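Local coordinates for glutathione s-transferase (Oryza sativa, PDB 1OYJ), which conjugates reduced glutathione to a wide range of hydrophobic electrophiles, as a tau-class plant glutathione S-transferase linked to herbicide detoxification, at residues Val14-Ala24 / Val167-Trp175; Trp107-Cys118 / Met137-Glu147. One frame throughout, in Å; residues are numbered along the deposited sequence.

Interaction 1 (Val14-Ala24 / Val167-Trp175); sequences VSPFGQRCRIA and VALVPFTAW. With GSH (glutathione), chain N.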
loop_
_atom_site.group_PDB
_atom_site.type_symbol
_atom_site.label_atom_id
_atom_site.label_comp_id
_atom_site.label_asym_id
_atom_site.label_seq_id
_atom_site.Cartn_x
_atom_site.Cartn_y
_atom_site.Cartn_z
ATOM N N VAL A 14 8.003 16.638 -12.013
ATOM C CA VAL A 14 8.988 16.247 -10.983
ATOM C C VAL A 14 8.486 15.116 -10.052
ATOM O O VAL A 14 9.228 14.628 -9.204
ATOM C CB VAL A 14 9.351 17.490 -10.141
ATOM C CG1 VAL A 14 8.203 17.783 -9.120
ATOM C CG2 VAL A 14 10.680 17.301 -9.393
ATOM N N SER A 15 7.218 14.689 -10.201
ATOM C CA SER A 15 6.692 13.583 -9.359
ATOM C C SER A 15 7.388 12.227 -9.498
ATOM O O SER A 15 7.304 11.600 -10.518
ATOM C CB SER A 15 5.200 13.312 -9.598
ATOM O OG SER A 15 4.744 12.288 -8.760
ATOM N N PRO A 16 7.919 11.746 -8.392
ATOM C CA PRO A 16 8.549 10.423 -8.368
ATOM C C PRO A 16 7.511 9.356 -8.613
ATOM O O PRO A 16 7.807 8.323 -9.218
ATOM C CB PRO A 16 9.155 10.360 -6.996
ATOM C CG PRO A 16 8.484 11.397 -6.183
ATOM C CD PRO A 16 8.070 12.449 -7.131
ATOM N N PHE A 17 6.253 9.614 -8.132
ATOM C CA PHE A 17 5.193 8.648 -8.236
ATOM C C PHE A 17 4.709 8.500 -9.681
ATOM O O PHE A 17 4.552 7.402 -10.208
ATOM C CB PHE A 17 4.039 9.066 -7.326
ATOM C CG PHE A 17 4.429 9.197 -5.894
ATOM C CD1 PHE A 17 4.506 10.416 -5.297
ATOM C CD2 PHE A 17 4.678 8.088 -5.158
ATOM C CE1 PHE A 17 4.816 10.537 -3.952
ATOM C CE2 PHE A 17 5.008 8.200 -3.824
ATOM C CZ PHE A 17 5.092 9.443 -3.255
ATOM N N GLY A 18 4.553 9.624 -10.383
ATOM C CA GLY A 18 4.192 9.578 -11.811
ATOM C C GLY A 18 5.365 9.052 -12.647
ATOM O O GLY A 18 5.216 8.261 -13.530
ATOM N N GLN A 19 6.567 9.384 -12.268
ATOM C CA GLN A 19 7.711 8.832 -12.950
ATOM C C GLN A 19 7.769 7.281 -12.923
ATOM O O GLN A 19 8.216 6.683 -13.868
ATOM C CB GLN A 19 8.990 9.454 -12.430
ATOM C CG GLN A 19 9.158 10.946 -12.909
ATOM C CD GLN A 19 10.124 11.669 -12.027
ATOM O OE1 GLN A 19 10.732 11.039 -11.216
ATOM N NE2 GLN A 19 10.236 13.002 -12.151
ATOM N N ARG A 20 7.347 6.647 -11.817
ATOM C CA ARG A 20 7.222 5.265 -11.814
ATOM C C ARG A 20 6.449 4.736 -13.000
ATOM O O ARG A 20 6.866 3.747 -13.593
ATOM C CB ARG A 20 6.536 4.681 -10.560
ATOM C CG ARG A 20 7.207 4.945 -9.264
ATOM C CD ARG A 20 6.338 4.647 -8.075
ATOM N NE ARG A 20 7.087 4.649 -6.843
ATOM C CZ ARG A 20 6.581 4.427 -5.654
ATOM N NH1 ARG A 20 5.261 4.393 -5.471
ATOM N NH2 ARG A 20 7.387 4.275 -4.628
ATOM N N CYS A 21 5.280 5.288 -13.223
ATOM C CA CYS A 21 4.403 4.786 -14.207
ATOM C C CYS A 21 4.994 5.115 -15.588
ATOM O O CYS A 21 4.831 4.361 -16.545
ATOM C CB CYS A 21 3.053 5.469 -14.103
ATOM S SG CYS A 21 2.319 5.457 -12.476
ATOM N N ARG A 22 5.643 6.273 -15.717
ATOM C CA ARG A 22 6.326 6.560 -17.019
ATOM C C ARG A 22 7.388 5.478 -17.372
ATOM O O ARG A 22 7.434 5.012 -18.552
ATOM C CB ARG A 22 7.025 7.949 -17.093
ATOM C CG ARG A 22 5.989 9.158 -16.976
ATOM C CD ARG A 22 6.608 10.549 -16.711
ATOM N NE ARG A 22 6.114 11.179 -15.529
ATOM C CZ ARG A 22 6.664 12.233 -14.983
ATOM N NH1 ARG A 22 6.174 12.710 -13.866
ATOM N NH2 ARG A 22 7.746 12.766 -15.514
ATOM N N ILE A 23 8.259 5.182 -16.412
ATOM C CA ILE A 23 9.330 4.181 -16.620
ATOM C C ILE A 23 8.743 2.820 -16.935
ATOM O O ILE A 23 9.225 2.129 -17.795
ATOM C CB ILE A 23 10.220 4.159 -15.375
ATOM C CG1 ILE A 23 11.012 5.479 -15.339
ATOM C CG2 ILE A 23 11.148 2.968 -15.292
ATOM C CD1 ILE A 23 11.602 5.702 -13.908
ATOM N N ALA A 24 7.673 2.438 -16.207
ATOM C CA ALA A 24 7.060 1.133 -16.415
ATOM C C ALA A 24 6.430 0.969 -17.801
ATOM O O ALA A 24 6.631 -0.064 -18.478
ATOM C CB ALA A 24 6.099 0.845 -15.326
ATOM N N VAL A 167 11.561 -0.218 -9.981
ATOM C CA VAL A 167 10.741 0.849 -10.496
ATOM C C VAL A 167 10.168 1.714 -9.426
ATOM O O VAL A 167 10.178 2.953 -9.538
ATOM C CB VAL A 167 9.745 0.327 -11.531
ATOM C CG1 VAL A 167 8.876 1.490 -12.042
ATOM C CG2 VAL A 167 10.474 -0.225 -12.734
ATOM N N ALA A 168 9.679 1.137 -8.346
ATOM C CA ALA A 168 9.153 1.948 -7.247
ATOM C C ALA A 168 10.197 2.894 -6.641
ATOM O O ALA A 168 9.855 3.979 -6.212
ATOM C CB ALA A 168 8.616 1.071 -6.175
ATOM N N LEU A 169 11.450 2.445 -6.546
ATOM C CA LEU A 169 12.448 3.218 -5.803
ATOM C C LEU A 169 13.232 4.173 -6.741
ATOM O O LEU A 169 13.690 5.243 -6.332
ATOM C CB LEU A 169 13.492 2.235 -5.213
ATOM C CG LEU A 169 14.620 2.878 -4.375
ATOM C CD1 LEU A 169 14.106 3.782 -3.300
ATOM C CD2 LEU A 169 15.495 1.807 -3.764
ATOM N N VAL A 170 13.377 3.770 -8.014
ATOM C CA VAL A 170 14.364 4.513 -8.876
ATOM C C VAL A 170 14.147 6.005 -9.040
ATOM O O VAL A 170 15.117 6.736 -9.058
ATOM C CB VAL A 170 14.623 3.842 -10.186
ATOM C CG1 VAL A 170 13.489 3.916 -11.086
ATOM C CG2 VAL A 170 15.947 4.326 -10.841
ATOM N N PRO A 171 12.906 6.490 -9.097
ATOM C CA PRO A 171 12.746 7.942 -9.181
ATOM C C PRO A 171 13.365 8.717 -8.027
ATOM O O PRO A 171 13.868 9.828 -8.214
ATOM C CB PRO A 171 11.244 8.152 -9.299
ATOM C CG PRO A 171 10.724 6.783 -9.831
ATOM C CD PRO A 171 11.611 5.780 -9.164
ATOM N N PHE A 172 13.441 8.111 -6.862
ATOM C CA PHE A 172 14.012 8.799 -5.763
ATOM C C PHE A 172 15.534 8.929 -5.875
ATOM O O PHE A 172 16.122 9.759 -5.183
ATOM C CB PHE A 172 13.579 8.126 -4.436
ATOM C CG PHE A 172 12.124 8.230 -4.174
ATOM C CD1 PHE A 172 11.239 7.179 -4.468
ATOM C CD2 PHE A 172 11.595 9.395 -3.681
ATOM C CE1 PHE A 172 9.893 7.379 -4.215
ATOM C CE2 PHE A 172 10.286 9.526 -3.481
ATOM C CZ PHE A 172 9.443 8.544 -3.738
ATOM N N THR A 173 16.143 8.135 -6.767
ATOM C CA THR A 173 17.590 8.301 -6.989
ATOM C C THR A 173 17.882 9.747 -7.493
ATOM O O THR A 173 18.953 10.282 -7.276
ATOM C CB THR A 173 18.178 7.309 -7.931
ATOM O OG1 THR A 173 17.662 7.463 -9.286
ATOM C CG2 THR A 173 17.920 5.892 -7.442
ATOM N N ALA A 174 16.902 10.382 -8.134
ATOM C CA ALA A 174 17.087 11.736 -8.557
ATOM C C ALA A 174 17.072 12.789 -7.411
ATOM O O ALA A 174 17.471 13.929 -7.648
ATOM C CB ALA A 174 16.053 12.142 -9.562
ATOM N N TRP A 175 16.614 12.371 -6.246
ATOM C CA TRP A 175 16.581 13.170 -5.040
ATOM C C TRP A 175 17.737 12.842 -4.134
ATOM O O TRP A 175 17.889 13.491 -3.091
ATOM C CB TRP A 175 15.238 12.929 -4.318
ATOM C CG TRP A 175 14.035 13.236 -5.135
ATOM C CD1 TRP A 175 13.648 12.630 -6.220
ATOM C CD2 TRP A 175 13.073 14.275 -4.909
ATOM N NE1 TRP A 175 12.491 13.177 -6.707
ATOM C CE2 TRP A 175 12.122 14.194 -5.907
ATOM C CE3 TRP A 175 12.920 15.248 -3.959
ATOM C CZ2 TRP A 175 11.022 15.040 -5.973
ATOM C CZ3 TRP A 175 11.856 16.109 -4.079
ATOM C CH2 TRP A 175 10.927 15.980 -5.043
HETATM N N1 GSH N . 0.071 7.545 -2.955
HETATM C CA1 GSH N . 0.434 8.314 -4.100
HETATM C C1 GSH N . 0.833 7.611 -5.342
HETATM O O11 GSH N . 0.590 7.868 -6.502
HETATM O O12 GSH N . 1.542 6.655 -5.113
HETATM C CB1 GSH N . 0.804 9.776 -3.970
HETATM C CG1 GSH N . 0.922 10.585 -5.267
HETATM C CD1 GSH N . 1.193 12.043 -4.912
HETATM O OE1 GSH N . 1.662 12.288 -3.814
HETATM N N2 GSH N . 0.961 12.997 -5.815
HETATM C CA2 GSH N . 1.198 14.389 -5.521
HETATM C C2 GSH N . -0.176 15.066 -5.665
HETATM O O2 GSH N . -0.761 14.870 -6.710
HETATM C CB2 GSH N . 2.203 14.911 -6.547
HETATM S SG2 GSH N . 3.883 14.243 -6.227
HETATM N N3 GSH N . -0.814 15.647 -4.649
HETATM C CA3 GSH N . -1.459 16.907 -5.098
HETATM C C3 GSH N . -1.423 18.200 -4.284
HETATM O O31 GSH N . -2.461 18.925 -4.148
HETATM O O32 GSH N . -0.366 18.577 -3.801
HETATM O O HOH W 1 12.118 11.997 -9.096
#
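Arg20 reaches across to the backbone of Ala168 and grips its carbonyl oxygen side-on with two nitrogens. Arg20 NE lies 2.9 Å from Ala168 O, in the carbonyl plane and on a lone pair; NH2 comes to the same oxygen from above that plane. Both N-H...O angles are bent, near 140°, as expected when one guanidinium points two nitrogens at a single oxygen. Extended from CG to NE, the side chain spans the gap to Ala168, while NH1 turns to Asp112 in a salt bridge and to Ser69. One water joins three groups: it donates to Gln19 OE1 and Pro171 O and accepts from Trp175 NE1.

Between these polar points sit two prolines. Pro16 CB lies over a face of the Phe172 ring, a CH-pi contact 4.0 Å from the centroid, and packs on Pro171 CB at 3.8 Å. Further along the helix, Ile23 CD1 meets Val170 CG1 at 3.8 Å.

Just before Pro16, Ser15 OG caps the helix by accepting from Gly18 N. Ser15 OG also stands 3.3 Å from glutathione SG2. This is the domain interface of the glutathione transferase fold: the first helix of the thioredoxin-like domain, with the glutathione-binding serine at its N-cap, packed against the helical domain.

Interaction 2 (Trp107-Cys118 / Met137-Glu147); sequences WADYVDRKLYDC and MAEILRTLEAE. With GSH (glutathione), chain O.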
loop_
_atom_site.group_PDB
_atom_site.type_symbol
_atom_site.label_atom_id
_atom_site.label_comp_id
_atom_site.label_asym_id
_atom_site.label_seq_id
_atom_site.Cartn_x
_atom_site.Cartn_y
_atom_site.Cartn_z
ATOM N N TRP A 107 8.506 -4.605 -0.110
ATOM C CA TRP A 107 9.598 -3.616 -0.251
ATOM C C TRP A 107 9.057 -2.364 -1.023
ATOM O O TRP A 107 9.487 -1.253 -0.797
ATOM C CB TRP A 107 10.790 -4.294 -0.873
ATOM C CG TRP A 107 11.596 -5.038 0.279
ATOM C CD1 TRP A 107 11.660 -6.364 0.524
ATOM C CD2 TRP A 107 12.208 -4.406 1.386
ATOM N NE1 TRP A 107 12.354 -6.627 1.694
ATOM C CE2 TRP A 107 12.709 -5.428 2.249
ATOM C CE3 TRP A 107 12.460 -3.089 1.714
ATOM C CZ2 TRP A 107 13.457 -5.153 3.392
ATOM C CZ3 TRP A 107 13.177 -2.802 2.925
ATOM C CH2 TRP A 107 13.663 -3.855 3.732
ATOM N N ALA A 108 8.150 -2.554 -1.960
ATOM C CA ALA A 108 7.539 -1.394 -2.659
ATOM C C ALA A 108 6.738 -0.669 -1.629
ATOM O O ALA A 108 6.776 0.564 -1.577
ATOM C CB ALA A 108 6.711 -1.795 -3.818
ATOM N N ASP A 109 5.994 -1.422 -0.812
ATOM C CA ASP A 109 5.249 -0.762 0.284
ATOM C C ASP A 109 6.204 0.055 1.207
ATOM O O ASP A 109 5.925 1.157 1.638
ATOM C CB ASP A 109 4.476 -1.792 1.104
ATOM C CG ASP A 109 3.800 -1.169 2.308
ATOM O OD1 ASP A 109 2.853 -0.417 2.132
ATOM O OD2 ASP A 109 4.235 -1.252 3.432
ATOM N N TYR A 110 7.380 -0.511 1.489
ATOM C CA TYR A 110 8.317 0.094 2.378
ATOM C C TYR A 110 8.796 1.433 1.734
ATOM O O TYR A 110 8.830 2.472 2.393
ATOM C CB TYR A 110 9.497 -0.783 2.532
ATOM C CG TYR A 110 10.609 -0.186 3.352
ATOM C CD1 TYR A 110 10.673 -0.371 4.715
ATOM C CD2 TYR A 110 11.627 0.518 2.760
ATOM C CE1 TYR A 110 11.656 0.221 5.467
ATOM C CE2 TYR A 110 12.617 1.091 3.503
ATOM C CZ TYR A 110 12.669 0.900 4.883
ATOM O OH TYR A 110 13.735 1.444 5.606
ATOM N N VAL A 111 9.071 1.406 0.450
ATOM C CA VAL A 111 9.385 2.641 -0.281
ATOM C C VAL A 111 8.276 3.701 -0.173
ATOM O O VAL A 111 8.535 4.882 0.128
ATOM C CB VAL A 111 9.694 2.396 -1.741
ATOM C CG1 VAL A 111 10.023 3.741 -2.410
ATOM C CG2 VAL A 111 10.932 1.486 -1.847
ATOM N N ASP A 112 7.062 3.280 -0.384
ATOM C CA ASP A 112 5.970 4.235 -0.252
ATOM C C ASP A 112 5.885 4.801 1.156
ATOM O O ASP A 112 5.538 5.957 1.324
ATOM C CB ASP A 112 4.641 3.596 -0.584
ATOM C CG ASP A 112 4.271 3.731 -2.038
ATOM O OD1 ASP A 112 3.089 3.528 -2.393
ATOM O OD2 ASP A 112 5.043 4.115 -2.876
ATOM N N ARG A 113 6.191 3.976 2.162
ATOM C CA ARG A 113 6.072 4.416 3.528
ATOM C C ARG A 113 7.213 5.311 3.953
ATOM O O ARG A 113 7.000 6.027 4.903
ATOM C CB ARG A 113 6.034 3.245 4.533
ATOM C CG ARG A 113 4.781 2.390 4.530
ATOM C CD ARG A 113 4.824 1.031 5.381
ATOM N NE ARG A 113 3.441 0.504 5.377
ATOM C CZ ARG A 113 2.471 0.981 6.195
ATOM N NH1 ARG A 113 1.226 0.574 6.066
ATOM N NH2 ARG A 113 2.778 1.823 7.189
ATOM N N LYS A 114 8.397 5.234 3.326
ATOM C CA LYS A 114 9.548 5.903 3.875
ATOM C C LYS A 114 10.129 7.126 3.073
ATOM O O LYS A 114 10.432 8.187 3.644
ATOM C CB LYS A 114 10.664 4.846 4.063
ATOM C CG LYS A 114 10.282 3.709 5.108
ATOM C CD LYS A 114 10.291 4.191 6.610
ATOM C CE LYS A 114 9.755 3.131 7.555
ATOM N NZ LYS A 114 9.752 3.495 9.043
ATOM N N LEU A 115 10.219 6.975 1.753
ATOM C CA LEU A 115 11.053 7.860 0.945
ATOM C C LEU A 115 10.444 9.267 0.873
ATOM O O LEU A 115 11.056 10.280 1.243
ATOM C CB LEU A 115 11.291 7.262 -0.435
ATOM C CG LEU A 115 12.519 6.390 -0.661
ATOM C CD1 LEU A 115 13.791 7.247 -0.545
ATOM C CD2 LEU A 115 12.597 5.322 0.380
ATOM N N TYR A 116 9.260 9.329 0.377
ATOM C CA TYR A 116 8.667 10.631 0.187
ATOM C C TYR A 116 8.557 11.398 1.478
ATOM O O TYR A 116 9.024 12.532 1.565
ATOM C CB TYR A 116 7.333 10.480 -0.423
ATOM C CG TYR A 116 6.589 11.771 -0.586
ATOM C CD1 TYR A 116 6.944 12.628 -1.570
ATOM C CD2 TYR A 116 5.504 12.068 0.186
ATOM C CE1 TYR A 116 6.271 13.776 -1.787
ATOM C CE2 TYR A 116 4.787 13.250 -0.030
ATOM C CZ TYR A 116 5.201 14.095 -1.035
ATOM O OH TYR A 116 4.561 15.295 -1.312
ATOM N N ASP A 117 7.974 10.808 2.491
ATOM C CA ASP A 117 7.758 11.530 3.734
ATOM C C ASP A 117 9.047 11.845 4.464
ATOM O O ASP A 117 9.239 12.946 5.022
ATOM C CB ASP A 117 6.861 10.730 4.708
ATOM C CG ASP A 117 5.411 10.480 4.184
ATOM O OD1 ASP A 117 4.722 11.427 3.771
ATOM O OD2 ASP A 117 4.926 9.309 4.121
ATOM N N CYS A 118 9.940 10.871 4.512
ATOM C CA CYS A 118 11.122 11.055 5.268
ATOM C C CYS A 118 12.044 11.976 4.555
ATOM O O CYS A 118 12.779 12.737 5.182
ATOM C CB CYS A 118 11.758 9.725 5.620
ATOM S SG CYS A 118 10.531 8.612 6.427
ATOM N N MET A 137 17.245 9.197 7.409
ATOM C CA MET A 137 17.306 8.950 5.957
ATOM C C MET A 137 18.445 8.005 5.619
ATOM O O MET A 137 18.234 7.023 4.900
ATOM C CB MET A 137 17.381 10.206 5.094
ATOM C CG MET A 137 17.418 9.868 3.561
ATOM S SD MET A 137 16.017 8.795 2.916
ATOM C CE MET A 137 14.853 10.004 2.887
ATOM N N ALA A 138 19.624 8.265 6.179
ATOM C CA ALA A 138 20.763 7.381 5.918
ATOM C C ALA A 138 20.451 5.926 6.278
ATOM O O ALA A 138 20.904 5.036 5.571
ATOM C CB ALA A 138 21.937 7.792 6.647
ATOM N N GLU A 139 19.778 5.700 7.414
ATOM C CA GLU A 139 19.468 4.393 7.878
ATOM C C GLU A 139 18.426 3.746 6.964
ATOM O O GLU A 139 18.529 2.578 6.729
ATOM C CB GLU A 139 18.993 4.438 9.366
ATOM C CG GLU A 139 18.886 3.131 9.998
ATOM C CD GLU A 139 20.217 2.385 10.091
ATOM O OE1 GLU A 139 21.331 3.009 9.988
ATOM O OE2 GLU A 139 20.058 1.136 10.241
ATOM N N ILE A 140 17.437 4.496 6.489
ATOM C CA ILE A 140 16.478 3.977 5.479
ATOM C C ILE A 140 17.275 3.447 4.196
ATOM O O ILE A 140 17.059 2.324 3.689
ATOM C CB ILE A 140 15.553 5.092 5.100
ATOM C CG1 ILE A 140 14.519 5.179 6.192
ATOM C CG2 ILE A 140 14.798 4.787 3.769
ATOM C CD1 ILE A 140 13.645 6.271 6.075
ATOM N N LEU A 141 18.237 4.226 3.777
ATOM C CA LEU A 141 19.028 3.830 2.621
ATOM C C LEU A 141 19.880 2.592 2.957
ATOM O O LEU A 141 20.051 1.705 2.119
ATOM C CB LEU A 141 19.898 4.977 2.152
ATOM C CG LEU A 141 19.076 6.248 1.744
ATOM C CD1 LEU A 141 20.079 7.367 1.324
ATOM C CD2 LEU A 141 18.228 5.867 0.585
ATOM N N ARG A 142 20.353 2.518 4.189
ATOM C CA ARG A 142 21.128 1.327 4.593
ATOM C C ARG A 142 20.231 0.104 4.642
ATOM O O ARG A 142 20.661 -1.015 4.305
ATOM C CB ARG A 142 21.800 1.539 5.972
ATOM C CG ARG A 142 23.091 2.313 5.980
ATOM C CD ARG A 142 23.669 2.468 7.409
ATOM N NE ARG A 142 24.545 3.614 7.557
ATOM C CZ ARG A 142 24.243 4.700 8.273
ATOM N NH1 ARG A 142 23.061 4.832 8.896
ATOM N NH2 ARG A 142 25.126 5.674 8.348
ATOM N N THR A 143 18.981 0.302 5.013
ATOM C CA THR A 143 17.999 -0.769 5.048
ATOM C C THR A 143 17.674 -1.287 3.622
ATOM O O THR A 143 17.700 -2.534 3.390
ATOM C CB THR A 143 16.667 -0.281 5.726
ATOM O OG1 THR A 143 16.950 0.062 7.066
ATOM C CG2 THR A 143 15.625 -1.383 5.738
ATOM N N LEU A 144 17.534 -0.354 2.679
ATOM C CA LEU A 144 17.340 -0.709 1.275
ATOM C C LEU A 144 18.567 -1.466 0.766
ATOM O O LEU A 144 18.500 -2.546 0.052
ATOM C CB LEU A 144 16.963 0.482 0.399
ATOM C CG LEU A 144 15.543 0.942 0.752
ATOM C CD1 LEU A 144 15.343 2.369 0.314
ATOM C CD2 LEU A 144 14.444 -0.071 0.199
ATOM N N GLU A 145 19.721 -0.921 1.121
ATOM C CA GLU A 145 20.950 -1.558 0.691
ATOM C C GLU A 145 21.028 -3.005 1.143
ATOM O O GLU A 145 21.482 -3.923 0.349
ATOM C CB GLU A 145 22.196 -0.754 1.181
ATOM C CG GLU A 145 23.509 -1.036 0.486
ATOM C CD GLU A 145 24.788 -0.585 1.296
ATOM O OE1 GLU A 145 25.882 -0.447 0.668
ATOM O OE2 GLU A 145 24.721 -0.434 2.566
ATOM N N ALA A 146 20.717 -3.203 2.420
ATOM C CA ALA A 146 20.716 -4.533 3.025
ATOM C C ALA A 146 19.821 -5.494 2.260
ATOM O O ALA A 146 20.201 -6.632 2.015
ATOM C CB ALA A 146 20.300 -4.465 4.519
ATOM N N GLU A 147 18.656 -5.016 1.836
ATOM C CA GLU A 147 17.773 -5.883 1.090
ATOM C C GLU A 147 18.292 -6.205 -0.320
ATOM O O GLU A 147 18.124 -7.351 -0.813
ATOM C CB GLU A 147 16.376 -5.231 1.036
ATOM C CG GLU A 147 15.408 -5.902 0.085
ATOM C CD GLU A 147 15.150 -7.372 0.404
ATOM O OE1 GLU A 147 15.318 -7.788 1.591
ATOM O OE2 GLU A 147 14.672 -8.016 -0.539
HETATM N N1 GSH O . 4.245 5.843 12.315
HETATM C CA1 GSH O . 5.164 6.896 11.878
HETATM C C1 GSH O . 5.467 7.757 13.083
HETATM O O11 GSH O . 5.274 8.966 13.061
HETATM O O12 GSH O . 5.889 7.261 14.110
HETATM C CB1 GSH O . 6.436 6.225 11.239
HETATM C CG1 GSH O . 7.428 7.258 10.689
HETATM C CD1 GSH O . 8.660 6.789 9.885
HETATM O OE1 GSH O . 8.527 6.107 8.885
HETATM N N2 GSH O . 9.845 7.235 10.314
HETATM C CA2 GSH O . 11.086 7.199 9.535
HETATM C C2 GSH O . 12.109 6.317 10.166
HETATM O O2 GSH O . 13.311 6.372 9.816
HETATM C CB2 GSH O . 11.623 8.602 9.321
HETATM S SG2 GSH O . 10.421 9.549 8.370
HETATM N N3 GSH O . 11.565 5.466 11.086
HETATM C CA3 GSH O . 12.351 4.403 11.690
HETATM C C3 GSH O . 12.804 3.290 10.744
HETATM O O31 GSH O . 12.229 3.173 9.610
HETATM O O32 GSH O . 13.744 2.522 11.138
#
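Trp107 and Glu147 stack at one end of the contact between 107-118 and 137-147, helical segments of the all-helical C-terminal domain whose axes approach to 10.6 Å and run antiparallel at 155°. Packing is knobs-into-holes: Ile140 fits among Tyr110, Lys114, Leu115 and Cys118, and Leu144 among Trp107, Tyr110, Val111 and Leu115. Leu144 CD2 touches both Tyr110 CD2 and Trp107 CE3, each at 3.9 Å, while its other branch, CD1, reaches Leu115 CD2. At the far end Met137, bent at chi2 and chi3, brings CE to the backbone of Cys118.

Around the two aromatic rings the contacts differ in approach. Glu147 CG stands over the five-membered ring of Trp107, 3.5 Å from its centroid, with the carboxylate only 20° from the ring plane; CG anti to the backbone N (chi1 170°) and a bend at chi2 fold the acid over this face. Its OE2 has a salt bridge to Arg151. Thr143 CG2 meets the indole at its edge and also touches Tyr110 OH, 3.4 Å away. Tyr110 itself is sandwiched between Trp107 CZ3 and Lys114 CG. With an alanine at Trp107, one face of Tyr110 and the CG of Glu147 would probably lose their cover, and the acid would be freer to turn.

A second glutathione sits against this helix pair. Lys114 NZ donates to glutathione OE1 as well as to its carboxylate oxygen; Lys114 NZ to glutathione O31 is 2.6 Å. Ile140 CD1 lies 3.8 Å from glutathione O2, and Cys118 SG is bonded to glutathione SG2 as a disulfide, 2.2 Å long.

In the fold
Interaction 1 lies at the heart of the chain, its centre about 3 Å from the centre of the chain, and joins the two domains. The centre of interaction 2 is about 12 Å from the centre of the chain; this contact is still largely buried but stays inside the C-terminal domain, with Trp107 and Tyr110 also packing on Val52 of the second subunit. Helix 97-124 bridges interactions 1 and 2: its Asp112 OD2 lies 2.6 Å from Arg20 NH1, and Phe17 packs on Tyr116. Polar bonds and a water cross the domain interface, whereas the helix pair is held by apolar and aromatic packing. Each borders a different glutathione, one held noncovalently, the other covalently.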